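Local coordinates for protein VESB protease (PDB 4LK4) that probably cleaves peptide bonds as a secreted trypsin-like serine endopeptidase of Vibrio cholerae, carrying an Ig-like domain behind its protease domain, at residues 68-73 and 111-116; 174-179 and 215-220; 246-251 and 331-336; 261-266 and 293-298. The protein carries 1 engineered substitution. One frame throughout, in Å; residues are numbered along the deposited sequence.

Interaction 1 (68-73 and 111-116); sequences VIIGAY and QTSSLP
Ile70 meets Ser113 and Leu115 with two different branches of its side chain. At chi1 -59°, CG1 stands beside the backbone N and carries CD1 toward Ser113, reaching CB at 3.7 Å; CG2, anti to that nitrogen, is directed to Leu115 and comes within 3.7 Å of CD1 and 4.1 Å of CB. The side chains of Ile70 and Leu115 slant across each other instead of meeting end on, and Leu115 CD1 also lies 3.6 Å from the backbone Ile70 O. The contact is therefore apolar packing on a strand end of the six-stranded barrel in the trypsin fold, where 66-70 pairs with 82-91. Phe45 of strand 39-46 touches both Ile70 and Ser113. Just past Ile70 the chain reverses in a type II turn from Ile69 to Ala72, with Gly71 at a positive phi (71°) that favours glycine. Ser113 OG, at the border of this packing, is satisfied within its own segment: anti to its backbone nitrogen, it accepts an almost straight bond from Leu115 N (3.2 Å, N-H...O 169°), an ST turn that ties Leu115 to the serine two residues back. Glu82 adds a weak hydrogen bond to the same OG.

Interaction 2 (174-179 and 215-220); sequences HGISSD and VSWGDE
Trp217 packs its benzene edge against His174 in an offset edge-to-face pair. It belongs to the Ser-Trp-Gly segment, Ser216 to Gly218, which in trypsin-like proteases borders the substrate cleft and pairs with the substrate backbone; the same role is probable here. The evidence for the pairing is the ring geometry: the imidazole and the six-membered ring have centroids 5.2 Å apart and planes at 64°, the edge of Trp217 being turned to the face of His174. Trp217 CH2 lies 3.8 Å from His174 ND1, while CZ2 comes within 3.7 Å of His174 CB, and the two side chains run at a slant to each other. The imidazole has a second anchor, a hydrogen bond between ND1 and Met172 O at the end of helix 165-172, which holds the ring's rotation. Ile176 approaches CZ2 from another direction, its CD1 at 4.0 Å, oblique to the indole. On the other segment, the indole CG sits between the backbone N and the carbonyl carbon (chi1 70°), and the chain turns there: Ser216 and Trp217 together face Val230 in a classic beta bulge. Ser216 OG binds Asp103 OD2, and Asp103 occupies the sequence position of the trypsin-family catalytic aspartate, consistent with a place beside the active site. Met172 and Leu100 also touch the indole. A water bridges the segments, accepting from Trp217 NE1 at 3.2 Å and donating to His174 O at 3.0 Å.

Interaction 3 (246-251 and 331-336); sequences NQLSYD and LIFSYA
Leu248 holds CG anti to its backbone N (chi1 174°), and Phe333 holds its ring anti to the carbonyl carbon (chi1 -54°); together these torsions aim one leucine methyl at the phenyl ring. That methyl, CD2, is 3.8 Å from both CE1 and CD1 of Phe333, so it straddles one bond of the ring. It approaches the ring obliquely, and the two side chains cross at about a right angle. The contact between Leu248 and Phe333 is apolar van der Waals packing of two buried side chains. Their CA atoms are 9.7 Å apart, and both residues point their CB toward the other segment, consistent with packing inside an Ig-like beta sandwich. In the strand order of the domain's mixed sheet, 338-349 separates the two strands, parallel to 248-258 and antiparallel to 324-335. Ala342 of that intervening strand touches Leu248, while Leu278 of strand 278-283 packs on both Leu248 and Phe333. Farther along, the segments meet more loosely at their polar ends: Asn246 OD1 and Tyr335 OH are 4.2 Å apart, which is too long for a hydrogen bond. Lys340 relates the two residues instead, its NZ bonded to Asn246 O and its charge set against the Tyr335 ring in a cation-pi contact. Segment 246-251 also meets the protease domain, through hydrogen bonds between Ser249 OG and Glu108 OE2 and between Tyr250 N and Tyr90 OH.

Interaction 4 (261-266 and 293-298); sequences LGKVSQ and SVLSDG
Ser265 and Leu295 have their CA atoms 8.1 Å apart on strands that do not pair directly, since 310-319 runs between them and bonds to both; the chain turns a corner at Leu295. Contact is made by side chains reaching over that middle strand. Leu295, with CG anti to the carbonyl carbon (chi1 -55°), brings CD1 to 3.7 Å from Ser265 OG and 4.1 Å from Ser265 CB, a methyl set against a hydroxyl-bearing side chain. That hydroxyl has a polar partner elsewhere, a weak hydrogen bond to Glu314 OE2 on the middle strand. The other branch of Leu295, CD2, stands 4.2 Å from Lys263 CE. Beyond CB the lysine chain is extended until it bends at its last torsion (chi4 77°), and its aliphatic end passes beside Ser293: CE is 4.1 Å from OG, and NZ at 4.2 Å from the same OG is too distant to bond. All of this lies at the surface, and Lys263 also touches a crystal neighbour. Leu295 and Ser296 both face Glu314, a classic beta bulge in the edge strand 292-297. With the strand order 292-297, 310-319, 262-272, the contact joins next-but-one strands at the rim of the Ig-like domain's sheet.

Interactions 1 and 2 both belong to the trypsin-like domain, with centres 29 Å apart and about 15 Å between nearest atoms: the first packs the segment 111-116 on a strand end of the six-stranded barrel, the second lies beside the probable active site through Ser216 and Asp103. Interactions 3 and 4 belong to the Ig-like domain and come within about 5 Å at nearest atoms, on the neighbouring strands 248-258 and 262-272 of one sheet. Interaction 3 is the closer of these two to interaction 1, with nearest atoms about 7 Å apart, in keeping with its place at the domain interface. Interaction 4 is remote, its centre 38 Å from those of both interaction 1 and interaction 2, and so probably far from the active site.

Interaction 1 (68-73 and 111-116)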
loop_
_atom_site.group_PDB
_atom_site.type_symbol
_atom_site.label_atom_id
_atom_site.label_comp_id
_atom_site.label_asym_id
_atom_site.label_seq_id
_atom_site.Cartn_x
_atom_site.Cartn_y
_atom_site.Cartn_z
ATOM N N VAL A 68 5.180 3.500 -11.945
ATOM C CA VAL A 68 4.674 2.154 -12.033
ATOM C C VAL A 68 4.498 1.807 -13.497
ATOM O O VAL A 68 4.314 2.690 -14.345
ATOM C CB VAL A 68 3.330 1.974 -11.302
ATOM C CG1 VAL A 68 3.377 2.650 -9.954
ATOM C CG2 VAL A 68 2.161 2.503 -12.135
ATOM N N ILE A 69 4.561 0.515 -13.773
ATOM C CA ILE A 69 4.321 -0.021 -15.130
ATOM C C ILE A 69 3.280 -1.103 -15.014
ATOM O O ILE A 69 3.569 -2.174 -14.499
ATOM C CB ILE A 69 5.551 -0.637 -15.784
ATOM C CG1 ILE A 69 6.680 0.378 -15.853
ATOM C CG2 ILE A 69 5.198 -1.102 -17.207
ATOM C CD1 ILE A 69 8.021 -0.228 -16.230
ATOM N N ILE A 70 2.071 -0.773 -15.454
ATOM C CA ILE A 70 0.901 -1.639 -15.340
ATOM C C ILE A 70 0.917 -2.563 -16.537
ATOM O O ILE A 70 1.076 -2.112 -17.661
ATOM C CB ILE A 70 -0.426 -0.810 -15.372
ATOM C CG1 ILE A 70 -0.460 0.207 -14.217
ATOM C CG2 ILE A 70 -1.640 -1.702 -15.267
ATOM C CD1 ILE A 70 -1.720 1.028 -14.120
ATOM N N GLY A 71 0.736 -3.851 -16.303
ATOM C CA GLY A 71 0.751 -4.834 -17.414
ATOM C C GLY A 71 2.156 -5.000 -17.937
ATOM O O GLY A 71 2.362 -5.360 -19.067
ATOM N N ALA A 72 3.146 -4.711 -17.097
ATOM C CA ALA A 72 4.553 -4.948 -17.464
ATOM C C ALA A 72 4.745 -6.445 -17.634
ATOM O O ALA A 72 4.041 -7.220 -16.997
ATOM C CB ALA A 72 5.481 -4.408 -16.362
ATOM N N TYR A 73 5.676 -6.849 -18.485
ATOM C CA TYR A 73 6.024 -8.255 -18.616
ATOM C C TYR A 73 7.522 -8.450 -18.843
ATOM O O TYR A 73 8.206 -8.977 -17.982
ATOM C CB TYR A 73 5.211 -8.897 -19.719
ATOM C CG TYR A 73 5.590 -10.319 -19.934
ATOM C CD1 TYR A 73 5.127 -11.298 -19.074
ATOM C CD2 TYR A 73 6.437 -10.687 -20.956
ATOM C CE1 TYR A 73 5.474 -12.615 -19.255
ATOM C CE2 TYR A 73 6.827 -12.007 -21.128
ATOM C CZ TYR A 73 6.327 -12.960 -20.276
ATOM O OH TYR A 73 6.672 -14.277 -20.406
ATOM N N GLN A 111 -2.199 9.657 -13.229
ATOM C CA GLN A 111 -3.349 9.586 -14.118
ATOM C C GLN A 111 -3.938 8.192 -14.040
ATOM O O GLN A 111 -3.287 7.272 -13.574
ATOM C CB GLN A 111 -2.943 9.944 -15.553
ATOM C CG GLN A 111 -1.572 9.415 -15.920
ATOM C CD GLN A 111 -1.134 9.734 -17.340
ATOM O OE1 GLN A 111 -1.950 9.851 -18.262
ATOM N NE2 GLN A 111 0.180 9.839 -17.525
ATOM N N THR A 112 -5.181 8.066 -14.476
ATOM C CA THR A 112 -5.890 6.816 -14.436
ATOM C C THR A 112 -5.390 5.926 -15.559
ATOM O O THR A 112 -4.881 6.407 -16.556
ATOM C CB THR A 112 -7.404 7.046 -14.628
ATOM O OG1 THR A 112 -7.652 7.652 -15.906
ATOM C CG2 THR A 112 -7.974 7.945 -13.521
ATOM N N SER A 113 -5.500 4.620 -15.385
ATOM C CA SER A 113 -5.348 3.695 -16.490
ATOM C C SER A 113 -6.673 3.023 -16.718
ATOM O O SER A 113 -7.488 2.907 -15.785
ATOM C CB SER A 113 -4.308 2.625 -16.185
ATOM O OG SER A 113 -4.098 1.764 -17.310
ATOM N N SER A 114 -6.880 2.556 -17.950
ATOM C CA SER A 114 -8.069 1.784 -18.258
ATOM C C SER A 114 -7.722 0.310 -18.502
ATOM O O SER A 114 -8.586 -0.465 -18.865
ATOM C CB SER A 114 -8.828 2.410 -19.434
ATOM O OG SER A 114 -8.105 2.277 -20.647
ATOM N N LEU A 115 -6.469 -0.083 -18.262
ATOM C CA LEU A 115 -6.075 -1.498 -18.340
ATOM C C LEU A 115 -6.841 -2.327 -17.316
ATOM O O LEU A 115 -7.368 -1.775 -16.367
ATOM C CB LEU A 115 -4.572 -1.651 -18.108
ATOM C CG LEU A 115 -3.698 -1.054 -19.217
ATOM C CD1 LEU A 115 -2.239 -1.269 -18.860
ATOM C CD2 LEU A 115 -3.992 -1.691 -20.571
ATOM N N PRO A 116 -6.926 -3.654 -17.510
ATOM C CA PRO A 116 -7.754 -4.424 -16.594
ATOM C C PRO A 116 -7.224 -4.403 -15.178
ATOM O O PRO A 116 -6.012 -4.346 -14.954
ATOM C CB PRO A 116 -7.699 -5.839 -17.152
ATOM C CG PRO A 116 -7.230 -5.699 -18.562
ATOM C CD PRO A 116 -6.341 -4.495 -18.564
#

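Interaction 2 (174-179 and 215-220)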
loop_
_atom_site.group_PDB
_atom_site.type_symbol
_atom_site.label_atom_id
_atom_site.label_comp_id
_atom_site.label_asym_id
_atom_site.label_seq_id
_atom_site.Cartn_x
_atom_site.Cartn_y
_atom_site.Cartn_z
ATOM N N HIS A 174 7.942 -13.229 14.377
ATOM C CA HIS A 174 7.898 -11.807 14.042
ATOM C C HIS A 174 6.479 -11.216 14.091
ATOM O O HIS A 174 6.010 -10.523 13.168
ATOM C CB HIS A 174 8.634 -11.568 12.723
ATOM C CG HIS A 174 10.097 -11.877 12.811
ATOM N ND1 HIS A 174 10.586 -13.166 12.858
ATOM C CD2 HIS A 174 11.177 -11.066 12.936
ATOM C CE1 HIS A 174 11.902 -13.138 12.980
ATOM N NE2 HIS A 174 12.285 -11.876 13.035
ATOM N N GLY A 175 5.807 -11.519 15.204
ATOM C CA GLY A 175 4.513 -10.924 15.541
ATOM C C GLY A 175 3.336 -11.414 14.718
ATOM O O GLY A 175 2.288 -10.764 14.698
ATOM N N ILE A 176 3.507 -12.563 14.057
ATOM C CA ILE A 176 2.459 -13.200 13.289
ATOM C C ILE A 176 1.483 -13.801 14.271
ATOM O O ILE A 176 1.882 -14.376 15.285
ATOM C CB ILE A 176 3.034 -14.304 12.375
ATOM C CG1 ILE A 176 3.830 -13.669 11.232
ATOM C CG2 ILE A 176 1.924 -15.181 11.807
ATOM C CD1 ILE A 176 4.809 -14.615 10.582
ATOM N N SER A 177 0.202 -13.683 13.966
ATOM C CA SER A 177 -0.812 -14.191 14.858
ATOM C C SER A 177 -1.152 -15.609 14.455
ATOM O O SER A 177 -0.986 -16.001 13.307
ATOM C CB SER A 177 -2.057 -13.298 14.839
ATOM O OG SER A 177 -3.103 -13.859 15.613
ATOM N N SER A 178 -1.603 -16.392 15.418
ATOM C CA SER A 178 -2.091 -17.721 15.133
ATOM C C SER A 178 -3.526 -17.635 14.596
ATOM O O SER A 178 -4.020 -18.593 14.018
ATOM C CB SER A 178 -2.047 -18.575 16.392
ATOM O OG SER A 178 -3.019 -18.127 17.306
ATOM N N ASP A 179 -4.182 -16.489 14.809
ATOM C CA ASP A 179 -5.525 -16.222 14.312
ATOM C C ASP A 179 -5.394 -15.883 12.831
ATOM O O ASP A 179 -4.676 -14.954 12.480
ATOM C CB ASP A 179 -6.132 -15.054 15.090
ATOM C CG ASP A 179 -7.583 -14.771 14.725
ATOM O OD1 ASP A 179 -7.995 -15.190 13.639
ATOM O OD2 ASP A 179 -8.316 -14.126 15.530
ATOM N N VAL A 215 3.066 -9.912 -1.433
ATOM C CA VAL A 215 4.328 -10.467 -0.998
ATOM C C VAL A 215 4.976 -9.538 0.008
ATOM O O VAL A 215 5.131 -8.356 -0.289
ATOM C CB VAL A 215 5.240 -10.685 -2.192
ATOM C CG1 VAL A 215 6.632 -11.125 -1.734
ATOM C CG2 VAL A 215 4.623 -11.733 -3.102
ATOM N N SER A 216 5.325 -10.044 1.195
ATOM C CA SER A 216 5.895 -9.202 2.250
ATOM C C SER A 216 7.330 -9.619 2.630
ATOM O O SER A 216 8.255 -8.873 2.437
ATOM C CB SER A 216 4.984 -9.173 3.486
ATOM O OG SER A 216 5.541 -8.379 4.566
ATOM N N TRP A 217 7.526 -10.814 3.165
ATOM C CA TRP A 217 8.881 -11.215 3.610
ATOM C C TRP A 217 9.000 -12.725 3.805
ATOM O O TRP A 217 8.038 -13.455 3.490
ATOM C CB TRP A 217 9.267 -10.460 4.886
ATOM C CG TRP A 217 8.510 -10.862 6.114
ATOM C CD1 TRP A 217 7.296 -10.381 6.522
ATOM C CD2 TRP A 217 8.939 -11.772 7.137
ATOM N NE1 TRP A 217 6.935 -10.952 7.721
ATOM C CE2 TRP A 217 7.923 -11.814 8.113
ATOM C CE3 TRP A 217 10.075 -12.571 7.315
ATOM C CZ2 TRP A 217 8.010 -12.612 9.241
ATOM C CZ3 TRP A 217 10.154 -13.378 8.436
ATOM C CH2 TRP A 217 9.130 -13.387 9.389
ATOM N N GLY A 218 10.156 -13.178 4.302
ATOM C CA GLY A 218 10.445 -14.599 4.506
ATOM C C GLY A 218 11.053 -15.111 3.225
ATOM O O GLY A 218 11.175 -14.347 2.276
ATOM N N ASP A 219 11.436 -16.385 3.179
ATOM C CA ASP A 219 11.912 -17.006 1.920
ATOM C C ASP A 219 13.027 -16.189 1.230
ATOM O O ASP A 219 13.064 -16.088 0.004
ATOM C CB ASP A 219 10.734 -17.213 0.925
ATOM C CG ASP A 219 10.052 -18.578 1.049
ATOM O OD1 ASP A 219 10.518 -19.441 1.821
ATOM O OD2 ASP A 219 9.035 -18.785 0.349
ATOM N N GLU A 220 13.927 -15.601 2.019
ATOM C CA GLU A 220 15.047 -14.809 1.473
ATOM C C GLU A 220 16.209 -15.687 0.960
ATOM O O GLU A 220 17.012 -15.240 0.140
ATOM C CB GLU A 220 15.562 -13.772 2.504
ATOM C CG GLU A 220 15.866 -14.322 3.906
ATOM C CD GLU A 220 16.710 -13.377 4.764
ATOM O OE1 GLU A 220 16.947 -12.221 4.340
ATOM O OE2 GLU A 220 17.134 -13.791 5.871
HETATM O O HOH W 1 5.319 -10.159 10.311
#

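Interaction 3 (246-251 and 331-336)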
loop_
_atom_site.group_PDB
_atom_site.type_symbol
_atom_site.label_atom_id
_atom_site.label_comp_id
_atom_site.label_asym_id
_atom_site.label_seq_id
_atom_site.Cartn_x
_atom_site.Cartn_y
_atom_site.Cartn_z
ATOM N N ASN A 246 -10.362 5.999 -2.596
ATOM C CA ASN A 246 -11.680 6.610 -2.520
ATOM C C ASN A 246 -11.716 8.005 -3.167
ATOM O O ASN A 246 -12.598 8.818 -2.883
ATOM C CB ASN A 246 -12.047 6.684 -1.038
ATOM C CG ASN A 246 -13.539 6.624 -0.788
ATOM O OD1 ASN A 246 -14.340 6.433 -1.700
ATOM N ND2 ASN A 246 -13.921 6.831 0.467
ATOM N N GLN A 247 -10.742 8.298 -4.022
ATOM C CA GLN A 247 -10.720 9.566 -4.785
ATOM C C GLN A 247 -10.685 10.836 -3.929
ATOM O O GLN A 247 -11.131 11.918 -4.346
ATOM C CB GLN A 247 -11.868 9.611 -5.792
ATOM C CG GLN A 247 -11.903 8.400 -6.716
ATOM C CD GLN A 247 -13.105 8.434 -7.632
ATOM O OE1 GLN A 247 -12.997 8.816 -8.795
ATOM N NE2 GLN A 247 -14.273 8.059 -7.101
ATOM N N LEU A 248 -10.131 10.682 -2.732
ATOM C CA LEU A 248 -9.751 11.794 -1.880
ATOM C C LEU A 248 -8.238 11.700 -1.783
ATOM O O LEU A 248 -7.708 10.813 -1.120
ATOM C CB LEU A 248 -10.397 11.657 -0.495
ATOM C CG LEU A 248 -9.990 12.672 0.577
ATOM C CD1 LEU A 248 -10.178 14.083 0.038
ATOM C CD2 LEU A 248 -10.764 12.481 1.882
ATOM N N SER A 249 -7.554 12.599 -2.476
ATOM C CA SER A 249 -6.102 12.609 -2.503
ATOM C C SER A 249 -5.519 13.596 -1.500
ATOM O O SER A 249 -5.838 14.795 -1.506
ATOM C CB SER A 249 -5.599 12.970 -3.887
ATOM O OG SER A 249 -4.192 13.047 -3.888
ATOM N N TYR A 250 -4.610 13.107 -0.676
ATOM C CA TYR A 250 -3.995 13.949 0.317
ATOM C C TYR A 250 -2.605 13.507 0.803
ATOM O O TYR A 250 -2.188 12.359 0.628
ATOM C CB TYR A 250 -4.937 14.030 1.497
ATOM C CG TYR A 250 -5.167 12.725 2.206
ATOM C CD1 TYR A 250 -6.059 11.775 1.698
ATOM C CD2 TYR A 250 -4.502 12.434 3.384
ATOM C CE1 TYR A 250 -6.282 10.566 2.356
ATOM C CE2 TYR A 250 -4.705 11.228 4.048
ATOM C CZ TYR A 250 -5.604 10.293 3.534
ATOM O OH TYR A 250 -5.837 9.115 4.226
ATOM N N ASP A 251 -1.917 14.451 1.441
ATOM C CA ASP A 251 -0.661 14.188 2.144
ATOM C C ASP A 251 -0.965 13.400 3.414
ATOM O O ASP A 251 -1.648 13.903 4.341
ATOM C CB ASP A 251 0.045 15.509 2.514
ATOM C CG ASP A 251 0.267 16.417 1.312
ATOM O OD1 ASP A 251 0.929 15.962 0.365
ATOM O OD2 ASP A 251 -0.201 17.578 1.304
ATOM N N LEU A 331 -9.543 14.266 8.937
ATOM C CA LEU A 331 -10.548 15.178 8.415
ATOM C C LEU A 331 -11.657 14.331 7.816
ATOM O O LEU A 331 -11.384 13.405 7.074
ATOM C CB LEU A 331 -9.978 16.117 7.356
ATOM C CG LEU A 331 -9.197 17.357 7.789
ATOM C CD1 LEU A 331 -7.855 16.996 8.407
ATOM C CD2 LEU A 331 -8.985 18.241 6.564
ATOM N N ILE A 332 -12.900 14.684 8.128
ATOM C CA ILE A 332 -14.074 13.943 7.702
ATOM C C ILE A 332 -14.928 14.783 6.756
ATOM O O ILE A 332 -15.200 15.965 7.027
ATOM C CB ILE A 332 -14.953 13.621 8.907
ATOM C CG1 ILE A 332 -14.119 13.088 10.067
ATOM C CG2 ILE A 332 -16.009 12.613 8.515
ATOM C CD1 ILE A 332 -14.883 13.061 11.376
ATOM N N PHE A 333 -15.381 14.153 5.677
ATOM C CA PHE A 333 -16.186 14.819 4.664
ATOM C C PHE A 333 -17.416 14.020 4.386
ATOM O O PHE A 333 -17.360 12.802 4.392
ATOM C CB PHE A 333 -15.445 14.955 3.358
ATOM C CG PHE A 333 -14.122 15.628 3.485
ATOM C CD1 PHE A 333 -12.991 14.899 3.827
ATOM C CD2 PHE A 333 -13.998 16.986 3.244
ATOM C CE1 PHE A 333 -11.760 15.515 3.931
ATOM C CE2 PHE A 333 -12.765 17.609 3.346
ATOM C CZ PHE A 333 -11.642 16.867 3.686
ATOM N N SER A 334 -18.522 14.723 4.163
ATOM C CA SER A 334 -19.776 14.124 3.759
ATOM C C SER A 334 -19.844 14.226 2.261
ATOM O O SER A 334 -19.341 15.197 1.693
ATOM C CB SER A 334 -20.945 14.914 4.332
ATOM O OG SER A 334 -20.787 15.063 5.706
ATOM N N TYR A 335 -20.487 13.260 1.625
ATOM C CA TYR A 335 -20.770 13.381 0.210
ATOM C C TYR A 335 -21.992 12.536 -0.115
ATOM O O TYR A 335 -22.400 11.719 0.704
ATOM C CB TYR A 335 -19.539 12.983 -0.625
ATOM C CG TYR A 335 -19.253 11.498 -0.729
ATOM C CD1 TYR A 335 -18.993 10.728 0.415
ATOM C CD2 TYR A 335 -19.213 10.859 -1.978
ATOM C CE1 TYR A 335 -18.719 9.366 0.321
ATOM C CE2 TYR A 335 -18.947 9.499 -2.074
ATOM C CZ TYR A 335 -18.690 8.758 -0.926
ATOM O OH TYR A 335 -18.406 7.412 -1.019
ATOM N N ALA A 336 -22.592 12.747 -1.285
ATOM C CA ALA A 336 -23.725 11.925 -1.729
ATOM C C ALA A 336 -23.574 10.463 -1.293
ATOM O O ALA A 336 -24.469 9.890 -0.655
ATOM C CB ALA A 336 -23.877 11.998 -3.242
#

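Interaction 4 (261-266 and 293-298)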
loop_
_atom_site.group_PDB
_atom_site.type_symbol
_atom_site.label_atom_id
_atom_site.label_comp_id
_atom_site.label_asym_id
_atom_site.label_seq_id
_atom_site.Cartn_x
_atom_site.Cartn_y
_atom_site.Cartn_z
ATOM N N LEU A 261 14.285 21.298 19.530
ATOM C CA LEU A 261 13.132 21.789 20.260
ATOM C C LEU A 261 12.566 23.029 19.554
ATOM O O LEU A 261 13.307 23.770 18.902
ATOM C CB LEU A 261 13.517 22.104 21.719
ATOM C CG LEU A 261 13.334 20.956 22.734
ATOM C CD1 LEU A 261 14.088 19.695 22.328
ATOM C CD2 LEU A 261 13.746 21.406 24.133
ATOM N N GLY A 262 11.249 23.225 19.665
ATOM C CA GLY A 262 10.577 24.426 19.152
ATOM C C GLY A 262 9.342 24.137 18.326
ATOM O O GLY A 262 9.120 23.001 17.916
ATOM N N LYS A 263 8.540 25.169 18.082
ATOM C CA LYS A 263 7.369 25.061 17.230
ATOM C C LYS A 263 7.770 24.682 15.808
ATOM O O LYS A 263 8.462 25.440 15.122
ATOM C CB LYS A 263 6.555 26.365 17.205
ATOM C CG LYS A 263 5.202 26.278 17.913
ATOM C CD LYS A 263 4.281 27.439 17.537
ATOM C CE LYS A 263 2.810 27.140 17.815
ATOM N NZ LYS A 263 2.453 27.251 19.260
ATOM N N VAL A 264 7.341 23.494 15.388
ATOM C CA VAL A 264 7.471 23.074 14.004
ATOM C C VAL A 264 6.108 23.053 13.344
ATOM O O VAL A 264 5.151 22.560 13.905
ATOM C CB VAL A 264 8.100 21.680 13.852
ATOM C CG1 VAL A 264 8.465 21.455 12.395
ATOM C CG2 VAL A 264 9.340 21.560 14.726
ATOM N N SER A 265 6.058 23.579 12.130
ATOM C CA SER A 265 4.831 23.753 11.382
ATOM C C SER A 265 4.893 22.925 10.090
ATOM O O SER A 265 5.974 22.646 9.568
ATOM C CB SER A 265 4.659 25.251 11.073
ATOM O OG SER A 265 3.517 25.492 10.269
ATOM N N GLN A 266 3.733 22.551 9.568
ATOM C CA GLN A 266 3.684 21.740 8.344
ATOM C C GLN A 266 2.303 21.778 7.712
ATOM O O GLN A 266 1.334 21.491 8.348
ATOM C CB GLN A 266 4.065 20.292 8.659
ATOM C CG GLN A 266 4.034 19.365 7.461
ATOM C CD GLN A 266 5.076 19.749 6.437
ATOM O OE1 GLN A 266 6.238 19.954 6.777
ATOM N NE2 GLN A 266 4.664 19.878 5.184
ATOM N N SER A 293 -1.394 21.803 17.628
ATOM C CA SER A 293 -2.213 22.973 17.379
ATOM C C SER A 293 -2.429 23.129 15.873
ATOM O O SER A 293 -1.637 22.637 15.075
ATOM C CB SER A 293 -1.575 24.231 18.005
ATOM O OG SER A 293 -0.177 24.361 17.721
ATOM N N VAL A 294 -3.525 23.780 15.496
ATOM C CA VAL A 294 -3.843 24.059 14.101
ATOM C C VAL A 294 -3.608 25.533 13.827
ATOM O O VAL A 294 -4.380 26.361 14.256
ATOM C CB VAL A 294 -5.322 23.753 13.792
ATOM C CG1 VAL A 294 -5.659 24.089 12.338
ATOM C CG2 VAL A 294 -5.625 22.303 14.103
ATOM N N LEU A 295 -2.559 25.876 13.102
ATOM C CA LEU A 295 -2.299 27.284 12.817
ATOM C C LEU A 295 -3.275 27.857 11.806
ATOM O O LEU A 295 -3.590 29.026 11.845
ATOM C CB LEU A 295 -0.881 27.464 12.295
ATOM C CG LEU A 295 0.207 26.910 13.212
ATOM C CD1 LEU A 295 1.571 27.374 12.727
ATOM C CD2 LEU A 295 -0.027 27.322 14.660
ATOM N N SER A 296 -3.747 27.021 10.899
ATOM C CA SER A 296 -4.559 27.465 9.781
ATOM C C SER A 296 -5.323 26.249 9.278
ATOM O O SER A 296 -4.730 25.204 9.091
ATOM C CB SER A 296 -3.652 27.994 8.666
ATOM O OG SER A 296 -4.380 28.820 7.774
ATOM N N ASP A 297 -6.637 26.386 9.103
ATOM C CA ASP A 297 -7.481 25.330 8.556
ATOM C C ASP A 297 -8.206 25.880 7.342
ATOM O O ASP A 297 -9.311 26.390 7.452
ATOM C CB ASP A 297 -8.482 24.836 9.604
ATOM C CG ASP A 297 -9.374 23.688 9.099
ATOM O OD1 ASP A 297 -9.381 23.346 7.902
ATOM O OD2 ASP A 297 -10.090 23.121 9.930
ATOM N N GLY A 298 -7.564 25.767 6.186
ATOM C CA GLY A 298 -8.159 26.180 4.927
ATOM C C GLY A 298 -9.450 25.457 4.608
ATOM O O GLY A 298 -10.340 26.023 3.982
#